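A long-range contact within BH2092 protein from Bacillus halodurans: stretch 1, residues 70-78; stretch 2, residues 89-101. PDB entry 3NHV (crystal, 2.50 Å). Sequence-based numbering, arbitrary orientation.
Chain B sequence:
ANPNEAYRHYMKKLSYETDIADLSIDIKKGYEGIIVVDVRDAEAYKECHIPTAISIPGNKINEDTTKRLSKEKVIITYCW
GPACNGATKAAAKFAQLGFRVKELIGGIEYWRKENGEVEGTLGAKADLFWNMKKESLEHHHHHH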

ATOM      1  N   SER B  70      -4.436 -27.072   9.115  1.00 52.66           N
ATOM      2  CA  SER B  70      -3.112 -27.532   9.524  1.00 52.24           C
ATOM      3  C   SER B  70      -2.134 -26.424   9.936  1.00 52.30           C
ATOM      4  O   SER B  70      -1.986 -25.423   9.243  1.00 51.29           O
ATOM      5  N   LYS B  71      -1.465 -26.625  11.067  1.00 58.09           N
ATOM      6  CA  LYS B  71      -0.483 -25.668  11.576  1.00 58.74           C
ATOM      7  C   LYS B  71       0.845 -25.830  10.845  1.00 58.06           C
ATOM      8  O   LYS B  71       1.764 -25.034  11.035  1.00 61.34           O
ATOM      9  N   GLU B  72       0.955 -26.869  10.023  1.00 53.88           N
ATOM     10  CA  GLU B  72       2.189 -27.112   9.287  1.00 50.84           C
ATOM     11  C   GLU B  72       2.253 -26.271   8.027  1.00 51.14           C
ATOM     12  O   GLU B  72       3.320 -26.084   7.446  1.00 52.34           O
ATOM     13  N   LYS B  73       1.098 -25.775   7.606  1.00 50.68           N
ATOM     14  CA  LYS B  73       1.012 -24.960   6.404  1.00 50.55           C
ATOM     15  C   LYS B  73       1.113 -23.479   6.745  1.00 60.12           C
ATOM     16  O   LYS B  73       1.380 -23.116   7.892  1.00 67.88           O
ATOM     17  N   VAL B  74       0.918 -22.619   5.750  1.00 59.02           N
ATOM     18  CA  VAL B  74       0.973 -21.177   5.984  1.00 45.94           C
ATOM     19  C   VAL B  74      -0.338 -20.548   5.541  1.00 45.03           C
ATOM     20  O   VAL B  74      -0.849 -20.878   4.477  1.00 50.51           O
ATOM     21  N   ILE B  75      -0.886 -19.655   6.362  1.00 44.58           N
ATOM     22  CA  ILE B  75      -2.146 -18.983   6.035  1.00 41.02           C
ATOM     23  C   ILE B  75      -1.889 -17.667   5.285  1.00 42.17           C
ATOM     24  O   ILE B  75      -1.045 -16.864   5.688  1.00 33.56           O
ATOM     25  N   ILE B  76      -2.616 -17.472   4.186  1.00 40.59           N
ATOM     26  CA  ILE B  76      -2.503 -16.272   3.365  1.00 40.42           C
ATOM     27  C   ILE B  76      -3.862 -15.586   3.404  1.00 43.57           C
ATOM     28  O   ILE B  76      -4.841 -16.124   2.900  1.00 46.02           O
ATOM     29  N   THR B  77      -3.922 -14.402   4.000  1.00 39.10           N
ATOM     30  CA  THR B  77      -5.183 -13.683   4.095  1.00 42.18           C
ATOM     31  C   THR B  77      -5.288 -12.608   3.037  1.00 38.17           C
ATOM     32  O   THR B  77      -4.283 -12.035   2.633  1.00 39.26           O
ATOM     33  N   TYR B  78      -6.504 -12.330   2.582  1.00 39.77           N
ATOM     34  CA  TYR B  78      -6.687 -11.270   1.605  1.00 39.58           C
ATOM     35  C   TYR B  78      -8.048 -10.612   1.786  1.00 41.58           C
ATOM     36  O   TYR B  78      -9.037 -11.280   2.095  1.00 47.66           O
ATOM     37  N   LYS B  89      -5.787  -7.324  10.125  1.00 40.89           N
ATOM     38  CA  LYS B  89      -6.425  -7.682  11.387  1.00 44.85           C
ATOM     39  C   LYS B  89      -6.495  -9.210  11.450  1.00 48.15           C
ATOM     40  O   LYS B  89      -6.248  -9.820  12.501  1.00 50.24           O
ATOM     41  N   ALA B  90      -6.805  -9.823  10.311  1.00 41.48           N
ATOM     42  CA  ALA B  90      -6.903 -11.272  10.224  1.00 45.62           C
ATOM     43  C   ALA B  90      -5.580 -11.958  10.553  1.00 48.95           C
ATOM     44  O   ALA B  90      -5.546 -12.926  11.319  1.00 54.71           O
ATOM     45  N   ALA B  91      -4.490 -11.461   9.979  1.00 41.32           N
ATOM     46  CA  ALA B  91      -3.181 -12.045  10.234  1.00 44.18           C
ATOM     47  C   ALA B  91      -2.928 -12.105  11.732  1.00 45.21           C
ATOM     48  O   ALA B  91      -2.481 -13.130  12.258  1.00 46.23           O
ATOM     49  N   ALA B  92      -3.219 -11.003  12.417  1.00 45.03           N
ATOM     50  CA  ALA B  92      -3.022 -10.932  13.865  1.00 49.77           C
ATOM     51  C   ALA B  92      -3.759 -12.054  14.602  1.00 44.89           C
ATOM     52  O   ALA B  92      -3.159 -12.772  15.401  1.00 36.56           O
ATOM     53  N   LYS B  93      -5.054 -12.204  14.329  1.00 37.12           N
ATOM     54  CA  LYS B  93      -5.830 -13.247  14.989  1.00 43.87           C
ATOM     55  C   LYS B  93      -5.220 -14.618  14.720  1.00 45.65           C
ATOM     56  O   LYS B  93      -5.052 -15.424  15.641  1.00 48.86           O
ATOM     57  N   PHE B  94      -4.895 -14.887  13.460  1.00 42.75           N
ATOM     58  CA  PHE B  94      -4.303 -16.172  13.105  1.00 48.57           C
ATOM     59  C   PHE B  94      -2.995 -16.382  13.852  1.00 47.74           C
ATOM     60  O   PHE B  94      -2.697 -17.493  14.300  1.00 43.04           O
ATOM     61  N   ALA B  95      -2.217 -15.313  13.991  1.00 45.24           N
ATOM     62  CA  ALA B  95      -0.943 -15.409  14.690  1.00 52.26           C
ATOM     63  C   ALA B  95      -1.167 -15.701  16.169  1.00 48.88           C
ATOM     64  O   ALA B  95      -0.345 -16.344  16.816  1.00 52.58           O
ATOM     65  N   GLN B  96      -2.284 -15.224  16.701  1.00 52.27           N
ATOM     66  CA  GLN B  96      -2.607 -15.450  18.101  1.00 57.67           C
ATOM     67  C   GLN B  96      -3.016 -16.911  18.302  1.00 53.69           C
ATOM     68  O   GLN B  96      -2.781 -17.485  19.360  1.00 49.95           O
ATOM     69  N   LEU B  97      -3.605 -17.513  17.272  1.00 52.15           N
ATOM     70  CA  LEU B  97      -4.032 -18.907  17.343  1.00 56.21           C
ATOM     71  C   LEU B  97      -2.871 -19.878  17.123  1.00 54.61           C
ATOM     72  O   LEU B  97      -3.071 -21.093  17.098  1.00 53.49           O
ATOM     73  N   GLY B  98      -1.664 -19.341  16.954  1.00 58.94           N
ATOM     74  CA  GLY B  98      -0.490 -20.182  16.748  1.00 47.85           C
ATOM     75  C   GLY B  98      -0.132 -20.512  15.304  1.00 52.32           C
ATOM     76  O   GLY B  98       0.818 -21.253  15.067  1.00 55.11           O
ATOM     77  N   PHE B  99      -0.881 -19.971  14.343  1.00 52.14           N
ATOM     78  CA  PHE B  99      -0.632 -20.207  12.923  1.00 47.06           C
ATOM     79  C   PHE B  99       0.467 -19.322  12.324  1.00 54.38           C
ATOM     80  O   PHE B  99       0.753 -18.235  12.827  1.00 51.63           O
ATOM     81  N   ARG B 100       1.086 -19.805  11.246  1.00 57.22           N
ATOM     82  CA  ARG B 100       2.105 -19.035  10.524  1.00 54.42           C
ATOM     83  C   ARG B 100       1.245 -18.360   9.456  1.00 51.07           C
ATOM     84  O   ARG B 100       0.430 -19.022   8.801  1.00 43.47           O
ATOM     85  N   VAL B 101       1.418 -17.057   9.278  1.00 42.89           N
ATOM     86  CA  VAL B 101       0.576 -16.339   8.339  1.00 43.55           C
ATOM     87  C   VAL B 101       1.251 -15.164   7.648  1.00 41.62           C
ATOM     88  O   VAL B 101       2.191 -14.580   8.183  1.00 44.34           O
TER

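A strand that follows a helix often lies beside an earlier strand, and the helix then covers one face of the pair; this contact in BH2092 is a compact example. The helix at 89-96 runs nearly antiparallel to strand 74-78, at 155°, with the axes 8.5 Å apart at closest approach. Ala90 points toward the strand, its CB 3.9 Å from CG2 of Thr77, a p rotamer whose methyl also lies 4.3 Å from the backbone N of Ala91 and whose OG1 is hydrogen-bonded to a residue just outside the stretches. Lys89, Ala92 and Lys93 take no part.

One turn on, Phe94 (chi1 m) turns its ring inward. CG2 of Ile75 (m, p) sits almost exactly over one face, 3.8 Å from the ring centroid, while CG2 of Thr77 approaches CD2 of Phe94 to 4.0 Å. The helix closes in a Schellman motif, with Phe99 N bonded to Phe94 O at 3.1 Å and Gly98 at positive phi, where a CB would be jammed against the preceding carbonyl. CE of Lys71 passes 3.3 Å from the carbonyl O of Leu97.

Phe99 (chi1 m) leaves the backbone sideways, but its ring comes nearer to stretch 1. The aliphatic part of Lys71 (m, m, t, p) covers one face, CD lying 3.7 Å from the centroid; NZ, at 5.2 Å from it, can add at most a weak cation-pi attraction. CD1 of Ile75 presses to 3.3 Å from CD2 of Phe99, and Ser70 O lies at the ring edge.

Arg100 (m, m, t) sets its CB 4.4 Å from CG2 of Val74 (t), while the end of its side chain leads away; its O accepts a nearly linear hydrogen bond from Ile75 N, at 2.8 Å. Val101 (p) returns to the face shared with Ile75. Its CG2 lies 3.8 Å from CG2 of Ile75 and 4.0 Å from CG2 of Thr77, completing an apolar cluster beneath the helix.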

ATOM      1  CB  SER B  70      -2.490 -28.364   8.402  1.00 46.84           C
ATOM      2  OG  SER B  70      -1.147 -28.694   8.713  1.00 49.88           O
ATOM      3  CB  LYS B  71      -0.235 -25.889  13.073  1.00 60.82           C
ATOM      4  CG  LYS B  71      -1.413 -25.587  13.992  1.00 63.59           C
ATOM      5  CD  LYS B  71      -1.497 -24.117  14.348  1.00 64.41           C
ATOM      6  CE  LYS B  71      -2.622 -23.848  15.347  1.00 67.95           C
ATOM      7  NZ  LYS B  71      -2.452 -24.580  16.641  1.00 65.16           N
ATOM      8  CB  GLU B  72       2.308 -28.586   8.904  1.00 55.35           C
ATOM      9  CG  GLU B  72       2.562 -29.523  10.066  1.00 70.53           C
ATOM     10  CD  GLU B  72       3.677 -29.036  10.979  1.00 81.52           C
ATOM     11  OE1 GLU B  72       3.378 -28.267  11.925  1.00 84.68           O
ATOM     12  OE2 GLU B  72       4.854 -29.408  10.747  1.00 82.65           O
ATOM     13  CB  LYS B  73      -0.306 -25.243   5.698  1.00 47.00           C
ATOM     14  CG  LYS B  73      -0.467 -26.688   5.278  1.00 45.02           C
ATOM     15  CD  LYS B  73      -1.801 -26.892   4.617  1.00 47.81           C
ATOM     16  CE  LYS B  73      -1.869 -28.217   3.894  1.00 53.88           C
ATOM     17  NZ  LYS B  73      -3.177 -28.324   3.190  1.00 55.49           N
ATOM     18  CB  VAL B  74       2.119 -20.511   5.203  1.00 43.98           C
ATOM     19  CG1 VAL B  74       2.098 -19.012   5.461  1.00 42.19           C
ATOM     20  CG2 VAL B  74       3.464 -21.098   5.629  1.00 42.28           C
ATOM     21  CB  ILE B  75      -2.995 -18.683   7.325  1.00 41.00           C
ATOM     22  CG1 ILE B  75      -3.566 -19.976   7.904  1.00 38.40           C
ATOM     23  CG2 ILE B  75      -4.169 -17.771   7.000  1.00 43.52           C
ATOM     24  CD1 ILE B  75      -2.555 -20.846   8.586  1.00 53.64           C
ATOM     25  CB  ILE B  76      -2.174 -16.606   1.882  1.00 41.58           C
ATOM     26  CG1 ILE B  76      -0.937 -17.502   1.800  1.00 37.36           C
ATOM     27  CG2 ILE B  76      -1.923 -15.313   1.098  1.00 32.12           C
ATOM     28  CD1 ILE B  76       0.349 -16.821   2.215  1.00 41.45           C
ATOM     29  CB  THR B  77      -5.327 -13.001   5.467  1.00 49.86           C
ATOM     30  OG1 THR B  77      -4.291 -12.022   5.614  1.00 50.08           O
ATOM     31  CG2 THR B  77      -5.202 -14.025   6.589  1.00 49.21           C
ATOM     32  CB  TYR B  78      -6.510 -11.803   0.174  1.00 45.79           C
ATOM     33  CG  TYR B  78      -7.699 -12.534  -0.408  1.00 46.49           C
ATOM     34  CD1 TYR B  78      -8.783 -11.837  -0.931  1.00 41.69           C
ATOM     35  CD2 TYR B  78      -7.724 -13.924  -0.461  1.00 45.59           C
ATOM     36  CE1 TYR B  78      -9.855 -12.503  -1.498  1.00 45.14           C
ATOM     37  CE2 TYR B  78      -8.791 -14.602  -1.025  1.00 39.15           C
ATOM     38  CZ  TYR B  78      -9.853 -13.889  -1.543  1.00 41.09           C
ATOM     39  OH  TYR B  78     -10.901 -14.562  -2.129  1.00 36.11           O
ATOM     40  CB  LYS B  89      -7.837  -7.090  11.485  1.00 50.67           C
ATOM     41  CG  LYS B  89      -7.908  -5.554  11.447  1.00 52.14           C
ATOM     42  CD  LYS B  89      -9.335  -5.078  11.727  1.00 46.82           C
ATOM     43  CE  LYS B  89      -9.498  -3.557  11.629  1.00 50.04           C
ATOM     44  NZ  LYS B  89      -9.468  -3.018  10.228  1.00 60.29           N
ATOM     45  CB  ALA B  90      -7.373 -11.683   8.835  1.00 45.96           C
ATOM     46  CB  ALA B  91      -2.096 -11.221   9.554  1.00 44.32           C
ATOM     47  CB  ALA B  92      -3.481  -9.573  14.385  1.00 43.21           C
ATOM     48  CB  LYS B  93      -7.290 -13.236  14.519  1.00 33.20           C
ATOM     49  CG  LYS B  93      -7.974 -11.890  14.639  1.00 44.34           C
ATOM     50  CD  LYS B  93      -9.489 -12.019  14.565  1.00 57.58           C
ATOM     51  CE  LYS B  93     -10.153 -10.658  14.367  1.00 62.21           C
ATOM     52  NZ  LYS B  93      -9.616  -9.621  15.296  1.00 77.71           N
ATOM     53  CB  PHE B  94      -4.053 -16.260  11.595  1.00 44.08           C
ATOM     54  CG  PHE B  94      -5.222 -16.790  10.814  1.00 35.35           C
ATOM     55  CD1 PHE B  94      -5.554 -18.143  10.868  1.00 34.20           C
ATOM     56  CD2 PHE B  94      -5.984 -15.937  10.019  1.00 28.73           C
ATOM     57  CE1 PHE B  94      -6.630 -18.639  10.135  1.00 30.38           C
ATOM     58  CE2 PHE B  94      -7.059 -16.420   9.285  1.00 33.10           C
ATOM     59  CZ  PHE B  94      -7.387 -17.777   9.340  1.00 34.92           C
ATOM     60  CB  ALA B  95      -0.151 -14.119  14.523  1.00 53.40           C
ATOM     61  CB  GLN B  96      -3.728 -14.496  18.528  1.00 68.06           C
ATOM     62  CG  GLN B  96      -4.131 -14.572  19.996  1.00 81.26           C
ATOM     63  CD  GLN B  96      -5.015 -13.400  20.408  1.00 86.03           C
ATOM     64  OE1 GLN B  96      -6.072 -13.158  19.809  1.00 85.32           O
ATOM     65  NE2 GLN B  96      -4.585 -12.666  21.433  1.00 82.23           N
ATOM     66  CB  LEU B  97      -5.135 -19.177  16.313  1.00 54.77           C
ATOM     67  CG  LEU B  97      -6.498 -18.522  16.568  1.00 58.40           C
ATOM     68  CD1 LEU B  97      -7.328 -18.496  15.297  1.00 49.48           C
ATOM     69  CD2 LEU B  97      -7.217 -19.278  17.675  1.00 54.91           C
ATOM     70  CB  PHE B  99      -1.911 -19.973  12.106  1.00 48.01           C
ATOM     71  CG  PHE B  99      -2.902 -21.100  12.171  1.00 53.42           C
ATOM     72  CD1 PHE B  99      -4.099 -20.959  12.869  1.00 56.11           C
ATOM     73  CD2 PHE B  99      -2.641 -22.305  11.526  1.00 57.14           C
ATOM     74  CE1 PHE B  99      -5.018 -22.007  12.922  1.00 57.32           C
ATOM     75  CE2 PHE B  99      -3.548 -23.353  11.573  1.00 50.18           C
ATOM     76  CZ  PHE B  99      -4.739 -23.205  12.272  1.00 56.40           C
ATOM     77  CB  ARG B 100       3.142 -19.960   9.879  1.00 57.24           C
ATOM     78  CG  ARG B 100       3.974 -20.782  10.872  1.00 58.30           C
ATOM     79  CD  ARG B 100       5.110 -19.972  11.484  1.00 49.33           C
ATOM     80  NE  ARG B 100       5.833 -20.722  12.509  1.00 47.80           N
ATOM     81  CZ  ARG B 100       7.119 -20.533  12.808  1.00 54.71           C
ATOM     82  NH1 ARG B 100       7.824 -19.620  12.149  1.00 48.09           N
ATOM     83  NH2 ARG B 100       7.703 -21.252  13.762  1.00 36.49           N
ATOM     84  CB  VAL B 101      -0.668 -15.816   9.081  1.00 39.33           C
ATOM     85  CG1 VAL B 101      -0.227 -14.848  10.164  1.00 31.78           C
ATOM     86  CG2 VAL B 101      -1.632 -15.139   8.115  1.00 47.40           C
TER